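Local coordinates for xylosidase (Xanthomonas axonopodis pv. citri, PDB 6XN2), which probably hydrolyses beta-1,4-linked xylose units of xylo-oligosaccharides, as a family 43 glycoside hydrolase that binds xylose in its pocket, at residues Ala164-Ala172 with Leu183-Leu193; His251-Pro259 with Ser271-Cys281. All coordinates share one frame; numbering follows the deposited sequence.

Both contacts are buried, and both deliver a carboxylate to the same xylose: Asp-170 from interaction 1 and Glu-257 from interaction 2. Interaction 1 involves strands 172-175 and 181-185, and interaction 2 strands 257-264, 267-273 and 280-285, consistent with separate blades. Interaction 1 is held by backbone bonds, one serine hydroxyl and an aromatic pair. It has no salt bridge. Interaction 2 closes the base of a beta hairpin and is more polar toward its partly exposed end, where His-251, Arg-254 and Asp-276 meet. The two also touch directly: Ile-188 N lies 2.8 Å from Phe-256 O, a probable hydrogen bond. Family 43 enzymes have a five-bladed beta-propeller fold, with the sugar site near its axis.

Interaction 1: Ala164-Ala172 with Leu183-Leu193; sequences AGTYSIDPA and LYFGGIWGGQL. With XYP (beta-D-xylopyranose), chain E.
Ser-168 holds OG trans to its backbone N (chi1 -165°), reaching into the loop formed by Gly-186 to Leu-193. There OG donates to Gly-191 O at 2.7 Å and accepts from Gly-187 N at 3.0 Å. The hydroxyl meets the Gly-191 carbonyl from above its plane. Two bonds thus fix this buried oxygen and tie the ends of the glycine-rich turn together. Phe-185 has CG between its N and carbonyl carbon (chi1 59°), and its ring points an edge at Tyr-167. CE2 sits over the centre of the Tyr-167 face, and the planes stand at 87°, a T-shaped pair. Leu-193 CD1 touches the edge of the same tyrosine ring at CE2, 3.9 Å away. Ile-169 lays CD1 against Gly-191 CA at 3.6 Å. Ile-169 O accepts from Gly-186 N, and Ala-172 and Tyr-184 exchange two backbone bonds as an antiparallel hydrogen-bonded pair. These bonds anchor both sides of Asp-170. Its carboxylate grips the xylose with both oxygens: O3 donates to OD1 at 2.8 Å and O2 to OD2 at 2.9 Å. Pro-171 CB packs on Leu-183 CD1. Strand 181-185 lies between edge strand 172-175 and strand 218-221, whose Arg-218 touches Tyr-167 and Phe-185. Pro-134 of strand 128-136 touches Ile-169 and Pro-171.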
loop_
_atom_site.group_PDB
_atom_site.type_symbol
_atom_site.label_atom_id
_atom_site.label_comp_id
_atom_site.label_asym_id
_atom_site.label_seq_id
_atom_site.Cartn_x
_atom_site.Cartn_y
_atom_site.Cartn_z
ATOM N N ALA A 164 -10.709 -9.697 -13.075
ATOM C CA ALA A 164 -12.132 -9.597 -12.922
ATOM C C ALA A 164 -12.499 -9.566 -11.473
ATOM O O ALA A 164 -11.991 -10.314 -10.726
ATOM C CB ALA A 164 -12.826 -10.746 -13.609
ATOM N N GLY A 165 -13.407 -8.696 -11.119
ATOM C CA GLY A 165 -13.837 -8.574 -9.762
ATOM C C GLY A 165 -13.085 -7.497 -9.027
ATOM O O GLY A 165 -13.339 -7.264 -7.891
ATOM N N THR A 166 -12.140 -6.875 -9.710
ATOM C CA THR A 166 -11.395 -5.819 -9.117
ATOM C C THR A 166 -11.871 -4.502 -9.630
ATOM O O THR A 166 -12.464 -4.377 -10.631
ATOM C CB THR A 166 -9.887 -5.935 -9.279
ATOM O OG1 THR A 166 -9.529 -5.728 -10.630
ATOM C CG2 THR A 166 -9.426 -7.259 -8.814
ATOM N N TYR A 167 -11.636 -3.545 -8.786
ATOM C CA TYR A 167 -11.984 -2.160 -8.932
ATOM C C TYR A 167 -11.193 -1.339 -7.914
ATOM O O TYR A 167 -10.390 -1.941 -7.202
ATOM C CB TYR A 167 -13.467 -1.980 -8.732
ATOM C CG TYR A 167 -14.013 -2.605 -7.504
ATOM C CD1 TYR A 167 -14.417 -3.892 -7.496
ATOM C CD2 TYR A 167 -14.178 -1.890 -6.379
ATOM C CE1 TYR A 167 -14.926 -4.469 -6.393
ATOM C CE2 TYR A 167 -14.703 -2.454 -5.272
ATOM C CZ TYR A 167 -15.072 -3.763 -5.291
ATOM O OH TYR A 167 -15.583 -4.360 -4.213
ATOM N N SER A 168 -11.227 0.024 -7.997
ATOM C CA SER A 168 -10.512 0.889 -7.072
ATOM C C SER A 168 -8.998 0.622 -7.190
ATOM O O SER A 168 -8.514 0.175 -8.241
ATOM C CB SER A 168 -11.017 0.676 -5.634
ATOM O OG SER A 168 -10.604 1.728 -4.773
ATOM N N ILE A 169 -8.248 0.923 -6.149
ATOM C CA ILE A 169 -6.799 0.872 -6.213
ATOM C C ILE A 169 -6.061 0.169 -5.096
ATOM O O ILE A 169 -6.638 -0.574 -4.370
ATOM C CB ILE A 169 -6.281 2.325 -6.177
ATOM C CG1 ILE A 169 -6.832 3.056 -4.977
ATOM C CG2 ILE A 169 -6.733 3.124 -7.346
ATOM C CD1 ILE A 169 -6.245 4.425 -4.768
ATOM N N ASP A 170 -4.738 0.350 -5.075
ATOM C CA ASP A 170 -3.891 -0.050 -3.950
ATOM C C ASP A 170 -3.929 -1.534 -3.576
ATOM O O ASP A 170 -4.229 -1.881 -2.427
ATOM C CB ASP A 170 -4.259 0.798 -2.729
ATOM C CG ASP A 170 -3.862 2.246 -2.901
ATOM O OD1 ASP A 170 -3.337 2.581 -3.994
ATOM O OD2 ASP A 170 -4.061 3.045 -1.957
ATOM N N PRO A 171 -3.581 -2.401 -4.496
ATOM C CA PRO A 171 -3.602 -3.804 -4.118
ATOM C C PRO A 171 -2.511 -4.197 -3.163
ATOM O O PRO A 171 -1.464 -3.636 -3.176
ATOM C CB PRO A 171 -3.314 -4.505 -5.426
ATOM C CG PRO A 171 -2.508 -3.545 -6.180
ATOM C CD PRO A 171 -3.062 -2.211 -5.837
ATOM N N ALA A 172 -2.825 -5.133 -2.299
ATOM C CA ALA A 172 -1.816 -5.752 -1.443
ATOM C C ALA A 172 -2.069 -7.249 -1.424
ATOM O O ALA A 172 -3.179 -7.688 -1.118
ATOM C CB ALA A 172 -1.861 -5.179 -0.030
ATOM N N LEU A 183 -5.800 -11.151 -1.858
ATOM C CA LEU A 183 -5.672 -9.815 -2.412
ATOM C C LEU A 183 -6.526 -8.833 -1.619
ATOM O O LEU A 183 -7.713 -9.073 -1.390
ATOM C CB LEU A 183 -6.074 -9.795 -3.892
ATOM C CG LEU A 183 -6.152 -8.401 -4.538
ATOM C CD1 LEU A 183 -4.778 -7.736 -4.629
ATOM C CD2 LEU A 183 -6.820 -8.489 -5.905
ATOM N N TYR A 184 -5.901 -7.748 -1.175
ATOM C CA TYR A 184 -6.600 -6.653 -0.514
ATOM C C TYR A 184 -6.555 -5.445 -1.416
ATOM O O TYR A 184 -5.533 -5.195 -2.045
ATOM C CB TYR A 184 -5.959 -6.318 0.833
ATOM C CG TYR A 184 -5.991 -7.453 1.826
ATOM C CD1 TYR A 184 -5.017 -8.451 1.803
ATOM C CD2 TYR A 184 -6.993 -7.524 2.794
ATOM C CE1 TYR A 184 -5.040 -9.496 2.722
ATOM C CE2 TYR A 184 -7.022 -8.568 3.717
ATOM C CZ TYR A 184 -6.045 -9.548 3.671
ATOM O OH TYR A 184 -6.070 -10.582 4.578
ATOM N N PHE A 185 -7.644 -4.690 -1.482
ATOM C CA PHE A 185 -7.614 -3.462 -2.261
ATOM C C PHE A 185 -8.636 -2.426 -1.810
ATOM O O PHE A 185 -9.540 -2.714 -1.021
ATOM C CB PHE A 185 -7.790 -3.776 -3.763
ATOM C CG PHE A 185 -9.074 -4.500 -4.123
ATOM C CD1 PHE A 185 -9.159 -5.885 -4.043
ATOM C CD2 PHE A 185 -10.175 -3.797 -4.601
ATOM C CE1 PHE A 185 -10.324 -6.556 -4.399
ATOM C CE2 PHE A 185 -11.346 -4.464 -4.964
ATOM C CZ PHE A 185 -11.420 -5.843 -4.860
ATOM N N GLY A 186 -8.466 -1.206 -2.311
ATOM C CA GLY A 186 -9.391 -0.135 -2.016
ATOM C C GLY A 186 -8.748 1.190 -1.674
ATOM O O GLY A 186 -7.684 1.265 -1.068
ATOM N N GLY A 187 -9.418 2.254 -2.078
ATOM C CA GLY A 187 -9.035 3.595 -1.692
ATOM C C GLY A 187 -10.225 4.477 -1.987
ATOM O O GLY A 187 -10.806 4.369 -3.064
ATOM N N ILE A 188 -10.594 5.331 -1.053
ATOM C CA ILE A 188 -11.688 6.240 -1.269
ATOM C C ILE A 188 -11.236 7.521 -1.964
ATOM O O ILE A 188 -10.125 7.580 -2.432
ATOM C CB ILE A 188 -12.519 6.513 -0.005
ATOM C CG1 ILE A 188 -11.680 7.171 1.069
ATOM C CG2 ILE A 188 -13.163 5.233 0.489
ATOM C CD1 ILE A 188 -12.477 7.598 2.254
ATOM N N TRP A 189 -12.117 8.524 -2.006
ATOM C CA TRP A 189 -11.838 9.759 -2.754
ATOM C C TRP A 189 -11.410 9.412 -4.175
ATOM O O TRP A 189 -12.148 8.739 -4.897
ATOM C CB TRP A 189 -10.767 10.616 -2.067
ATOM C CG TRP A 189 -11.219 11.235 -0.767
ATOM C CD1 TRP A 189 -12.245 10.817 0.034
ATOM C CD2 TRP A 189 -10.655 12.388 -0.124
ATOM N NE1 TRP A 189 -12.350 11.636 1.138
ATOM C CE2 TRP A 189 -11.382 12.603 1.065
ATOM C CE3 TRP A 189 -9.605 13.258 -0.440
ATOM C CZ2 TRP A 189 -11.097 13.660 1.931
ATOM C CZ3 TRP A 189 -9.317 14.295 0.425
ATOM C CH2 TRP A 189 -10.061 14.488 1.595
ATOM N N GLY A 190 -10.230 9.832 -4.586
ATOM C CA GLY A 190 -9.731 9.555 -5.908
ATOM C C GLY A 190 -9.582 8.102 -6.287
ATOM O O GLY A 190 -9.510 7.750 -7.413
ATOM N N GLY A 191 -9.578 7.262 -5.299
ATOM C CA GLY A 191 -9.435 5.862 -5.544
ATOM C C GLY A 191 -10.677 5.177 -6.012
ATOM O O GLY A 191 -10.525 3.990 -6.211
ATOM N N GLN A 192 -11.870 5.800 -5.747
ATOM C CA GLN A 192 -13.181 5.390 -6.279
ATOM C C GLN A 192 -13.919 4.269 -5.542
ATOM O O GLN A 192 -15.015 3.888 -5.962
ATOM C CB GLN A 192 -13.056 4.984 -7.760
ATOM C CG GLN A 192 -12.472 6.074 -8.662
ATOM C CD GLN A 192 -12.301 5.638 -10.115
ATOM O OE1 GLN A 192 -12.332 4.452 -10.435
ATOM N NE2 GLN A 192 -12.113 6.607 -10.999
ATOM N N LEU A 193 -13.367 3.759 -4.446
ATOM C CA LEU A 193 -14.021 2.662 -3.719
ATOM C C LEU A 193 -15.437 3.027 -3.247
ATOM O O LEU A 193 -16.295 2.157 -3.080
ATOM C CB LEU A 193 -13.165 2.232 -2.519
ATOM C CG LEU A 193 -13.713 1.162 -1.564
ATOM C CD1 LEU A 193 -13.883 -0.192 -2.259
ATOM C CD2 LEU A 193 -12.813 1.021 -0.342
HETATM O O1 XYP E . -3.940 8.417 -3.509
HETATM C C1 XYP E . -2.631 7.911 -3.642
HETATM C C2 XYP E . -2.724 6.436 -3.972
HETATM C C3 XYP E . -1.448 5.889 -4.529
HETATM C C4 XYP E . -0.921 6.792 -5.624
HETATM C C5 XYP E . -0.778 8.187 -5.089
HETATM O O2 XYP E . -3.050 5.640 -2.841
HETATM O O3 XYP E . -1.853 4.653 -5.038
HETATM O O4 XYP E . 0.340 6.364 -6.029
HETATM O O5 XYP E . -2.014 8.671 -4.648
HETATM O O HOH W 1 -12.811 1.914 -9.995
#

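Interaction 2: His251-Pro259 with Ser271-Cys281; sequences HARRFFEGP and SYSTGDTHRIC. With XYP (beta-D-xylopyranose), chain E.
A classic beta bulge lies at the start of strand 257-264, at the open end of its hairpin with strand 267-273: Phe-256 and Glu-257 both face Ser-273. Ser-273 O accepts from Phe-256 N at 3.1 Å and only weakly from Glu-257 N, while Ser-273 N donates to Glu-257 O. Ser-273 OG accepts from Gly-275 N in an ST turn. Gly-275 CA lies over the Phe-256 face, 3.5 Å from the ring centroid, a CH-pi contact. In the pocket, Glu-257 OE1 accepts from xylose O1 at 2.9 Å. A water joins OE2 to Ser-273 OG. Farther out, His-251 ND1 donates to the syn lone pair of Asp-276 OD2, which lies near the imidazole plane, at 2.8 Å. Arg-254 NH2 forms a salt bridge with Asp-276 OD1 at 3.0 Å, from above the carboxylate plane. The arginine chain bends at chi2 (86°), and NH1 reaches Thr-274 O. Thr-277 OG1 donates to His-251 O. Tyr-272 OH donates to Arg-253 O at 2.7 Å, and the Phe-255 edge points toward the Tyr-272 ring face in an offset edge-to-face pair, planes at 62°. Both rings rest on Ile-238 of strand 234-239, and strand 267-273 lies between strands 257-264 and 280-285.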
loop_
_atom_site.group_PDB
_atom_site.type_symbol
_atom_site.label_atom_id
_atom_site.label_comp_id
_atom_site.label_asym_id
_atom_site.label_seq_id
_atom_site.Cartn_x
_atom_site.Cartn_y
_atom_site.Cartn_z
ATOM N N HIS A 251 -12.748 10.055 10.957
ATOM C CA HIS A 251 -11.597 10.160 10.074
ATOM C C HIS A 251 -10.224 9.910 10.712
ATOM O O HIS A 251 -9.283 9.731 10.030
ATOM C CB HIS A 251 -11.579 11.478 9.324
ATOM C CG HIS A 251 -12.766 11.700 8.457
ATOM N ND1 HIS A 251 -12.784 12.617 7.448
ATOM C CD2 HIS A 251 -13.975 11.115 8.444
ATOM C CE1 HIS A 251 -13.955 12.597 6.856
ATOM N NE2 HIS A 251 -14.696 11.695 7.447
ATOM N N ALA A 252 -10.156 9.906 12.024
ATOM C CA ALA A 252 -8.969 9.608 12.754
ATOM C C ALA A 252 -8.617 8.144 12.626
ATOM O O ALA A 252 -7.490 7.816 12.624
ATOM C CB ALA A 252 -9.182 9.941 14.190
ATOM N N ARG A 253 -9.607 7.279 12.486
ATOM C CA ARG A 253 -9.368 5.855 12.393
ATOM C C ARG A 253 -9.883 5.085 11.171
ATOM O O ARG A 253 -9.354 4.078 10.850
ATOM C CB ARG A 253 -9.915 5.184 13.645
ATOM C CG ARG A 253 -9.483 5.813 14.942
ATOM C CD ARG A 253 -9.979 5.055 16.137
ATOM N NE ARG A 253 -11.385 5.257 16.330
ATOM C CZ ARG A 253 -12.083 4.709 17.294
ATOM N NH1 ARG A 253 -11.502 3.934 18.160
ATOM N NH2 ARG A 253 -13.356 4.945 17.382
ATOM N N ARG A 254 -10.931 5.575 10.526
ATOM C CA ARG A 254 -11.536 4.817 9.407
ATOM C C ARG A 254 -10.585 4.700 8.215
ATOM O O ARG A 254 -9.818 5.593 7.975
ATOM C CB ARG A 254 -12.893 5.386 9.000
ATOM C CG ARG A 254 -12.838 6.749 8.343
ATOM C CD ARG A 254 -12.613 6.707 6.873
ATOM N NE ARG A 254 -12.567 8.036 6.317
ATOM C CZ ARG A 254 -11.492 8.790 6.307
ATOM N NH1 ARG A 254 -10.375 8.346 6.835
ATOM N NH2 ARG A 254 -11.524 9.983 5.771
ATOM N N PHE A 255 -10.707 3.598 7.494
ATOM C CA PHE A 255 -9.913 3.303 6.323
ATOM C C PHE A 255 -10.039 4.305 5.191
ATOM O O PHE A 255 -11.092 4.704 4.872
ATOM C CB PHE A 255 -10.263 1.900 5.835
ATOM C CG PHE A 255 -9.669 1.554 4.514
ATOM C CD1 PHE A 255 -8.399 1.091 4.427
ATOM C CD2 PHE A 255 -10.383 1.718 3.373
ATOM C CE1 PHE A 255 -7.840 0.783 3.233
ATOM C CE2 PHE A 255 -9.830 1.414 2.163
ATOM C CZ PHE A 255 -8.549 0.948 2.096
ATOM N N PHE A 256 -8.927 4.704 4.597
ATOM C CA PHE A 256 -8.919 5.614 3.475
ATOM C C PHE A 256 -8.352 4.948 2.243
ATOM O O PHE A 256 -9.011 4.905 1.267
ATOM C CB PHE A 256 -8.129 6.853 3.766
ATOM C CG PHE A 256 -8.245 7.927 2.734
ATOM C CD1 PHE A 256 -7.359 8.009 1.703
ATOM C CD2 PHE A 256 -9.194 8.911 2.848
ATOM C CE1 PHE A 256 -7.434 9.010 0.791
ATOM C CE2 PHE A 256 -9.268 9.912 1.937
ATOM C CZ PHE A 256 -8.390 9.964 0.910
ATOM N N GLU A 257 -7.132 4.444 2.317
ATOM C CA GLU A 257 -6.473 3.773 1.212
ATOM C C GLU A 257 -5.277 2.919 1.646
ATOM O O GLU A 257 -4.989 2.817 2.788
ATOM C CB GLU A 257 -6.025 4.757 0.133
ATOM C CG GLU A 257 -4.843 5.626 0.469
ATOM C CD GLU A 257 -4.727 6.873 -0.399
ATOM O OE1 GLU A 257 -5.400 6.988 -1.394
ATOM O OE2 GLU A 257 -3.917 7.737 -0.102
ATOM N N GLY A 258 -4.676 2.245 0.683
ATOM C CA GLY A 258 -3.444 1.491 0.879
ATOM C C GLY A 258 -3.387 0.430 1.967
ATOM O O GLY A 258 -2.506 0.495 2.836
ATOM N N PRO A 259 -4.244 -0.574 1.914
ATOM C CA PRO A 259 -4.197 -1.610 2.923
ATOM C C PRO A 259 -2.960 -2.473 2.830
ATOM O O PRO A 259 -2.397 -2.613 1.822
ATOM C CB PRO A 259 -5.411 -2.462 2.606
ATOM C CG PRO A 259 -5.652 -2.263 1.197
ATOM C CD PRO A 259 -5.189 -0.894 0.854
ATOM N N SER A 271 -2.983 -2.896 8.290
ATOM C CA SER A 271 -2.590 -1.499 8.449
ATOM C C SER A 271 -2.947 -0.723 7.183
ATOM O O SER A 271 -3.072 -1.304 6.104
ATOM C CB SER A 271 -1.096 -1.377 8.790
ATOM O OG SER A 271 -0.273 -2.149 7.921
ATOM N N TYR A 272 -3.171 0.567 7.342
ATOM C CA TYR A 272 -3.659 1.397 6.287
ATOM C C TYR A 272 -3.536 2.886 6.533
ATOM O O TYR A 272 -3.333 3.305 7.611
ATOM C CB TYR A 272 -5.156 1.130 6.158
ATOM C CG TYR A 272 -5.915 1.303 7.435
ATOM C CD1 TYR A 272 -6.440 2.518 7.788
ATOM C CD2 TYR A 272 -6.099 0.273 8.277
ATOM C CE1 TYR A 272 -7.117 2.692 8.940
ATOM C CE2 TYR A 272 -6.780 0.431 9.439
ATOM C CZ TYR A 272 -7.293 1.656 9.767
ATOM O OH TYR A 272 -7.966 1.815 10.910
ATOM N N SER A 273 -3.734 3.665 5.500
ATOM C CA SER A 273 -3.677 5.093 5.592
ATOM C C SER A 273 -5.047 5.648 5.931
ATOM O O SER A 273 -6.012 5.117 5.510
ATOM C CB SER A 273 -3.220 5.644 4.283
ATOM O OG SER A 273 -3.516 6.991 4.156
ATOM N N THR A 274 -5.092 6.702 6.714
ATOM C CA THR A 274 -6.332 7.351 7.081
ATOM C C THR A 274 -6.611 8.574 6.245
ATOM O O THR A 274 -7.536 9.287 6.457
ATOM C CB THR A 274 -6.386 7.760 8.529
ATOM O OG1 THR A 274 -5.382 8.715 8.774
ATOM C CG2 THR A 274 -6.227 6.587 9.417
ATOM N N GLY A 275 -5.777 8.793 5.281
ATOM C CA GLY A 275 -5.978 9.877 4.335
ATOM C C GLY A 275 -5.907 11.287 4.896
ATOM O O GLY A 275 -4.812 11.843 5.062
ATOM N N ASP A 276 -7.067 11.857 5.176
ATOM C CA ASP A 276 -7.134 13.229 5.637
ATOM C C ASP A 276 -6.639 13.519 7.022
ATOM O O ASP A 276 -6.556 14.657 7.396
ATOM C CB ASP A 276 -8.489 13.878 5.383
ATOM C CG ASP A 276 -9.615 13.221 6.127
ATOM O OD1 ASP A 276 -9.491 12.072 6.497
ATOM O OD2 ASP A 276 -10.616 13.884 6.307
ATOM N N THR A 277 -6.337 12.478 7.777
ATOM C CA THR A 277 -5.764 12.625 9.077
ATOM C C THR A 277 -4.317 12.148 9.074
ATOM O O THR A 277 -3.686 12.086 10.063
ATOM C CB THR A 277 -6.574 11.998 10.181
ATOM O OG1 THR A 277 -6.806 10.645 9.878
ATOM C CG2 THR A 277 -7.866 12.721 10.316
ATOM N N HIS A 278 -3.860 11.774 7.913
ATOM C CA HIS A 278 -2.480 11.454 7.678
ATOM C C HIS A 278 -1.716 10.433 8.452
ATOM O O HIS A 278 -0.543 10.562 8.570
ATOM C CB HIS A 278 -1.691 12.753 7.621
ATOM C CG HIS A 278 -2.316 13.780 6.755
ATOM N ND1 HIS A 278 -1.979 13.966 5.443
ATOM C CD2 HIS A 278 -3.305 14.650 7.008
ATOM C CE1 HIS A 278 -2.711 14.933 4.946
ATOM N NE2 HIS A 278 -3.522 15.357 5.872
ATOM N N ARG A 279 -2.371 9.401 8.935
ATOM C CA ARG A 279 -1.668 8.368 9.611
ATOM C C ARG A 279 -1.776 7.016 9.012
ATOM O O ARG A 279 -2.626 6.759 8.250
ATOM C CB ARG A 279 -2.170 8.173 11.007
ATOM C CG ARG A 279 -2.886 9.322 11.616
ATOM C CD ARG A 279 -3.847 8.740 12.611
ATOM N NE ARG A 279 -4.698 9.736 13.141
ATOM C CZ ARG A 279 -5.450 9.589 14.202
ATOM N NH1 ARG A 279 -5.478 8.461 14.865
ATOM N NH2 ARG A 279 -6.183 10.607 14.596
ATOM N N ILE A 280 -0.849 6.173 9.404
ATOM C CA ILE A 280 -0.938 4.801 9.080
ATOM C C ILE A 280 -1.433 4.216 10.381
ATOM O O ILE A 280 -0.815 4.353 11.378
ATOM C CB ILE A 280 0.363 4.114 8.708
ATOM C CG1 ILE A 280 0.999 4.771 7.513
ATOM C CG2 ILE A 280 0.066 2.689 8.346
ATOM C CD1 ILE A 280 0.159 4.751 6.291
ATOM N N CYS A 281 -2.604 3.626 10.360
ATOM C CA CYS A 281 -3.176 2.983 11.525
ATOM C C CYS A 281 -3.159 1.477 11.366
ATOM O O CYS A 281 -2.940 1.022 10.337
ATOM C CB CYS A 281 -4.602 3.426 11.702
ATOM S SG CYS A 281 -4.772 5.089 12.333
HETATM O O1 XYP E . -3.940 8.417 -3.509
HETATM C C1 XYP E . -2.631 7.911 -3.642
HETATM C C2 XYP E . -2.724 6.436 -3.972
HETATM C C3 XYP E . -1.448 5.889 -4.529
HETATM C C4 XYP E . -0.921 6.792 -5.624
HETATM C C5 XYP E . -0.778 8.187 -5.089
HETATM O O2 XYP E . -3.050 5.640 -2.841
HETATM O O3 XYP E . -1.853 4.653 -5.038
HETATM O O4 XYP E . 0.340 6.364 -6.029
HETATM O O5 XYP E . -2.014 8.671 -4.648
HETATM O O HOH W 2 -2.767 8.777 2.005
#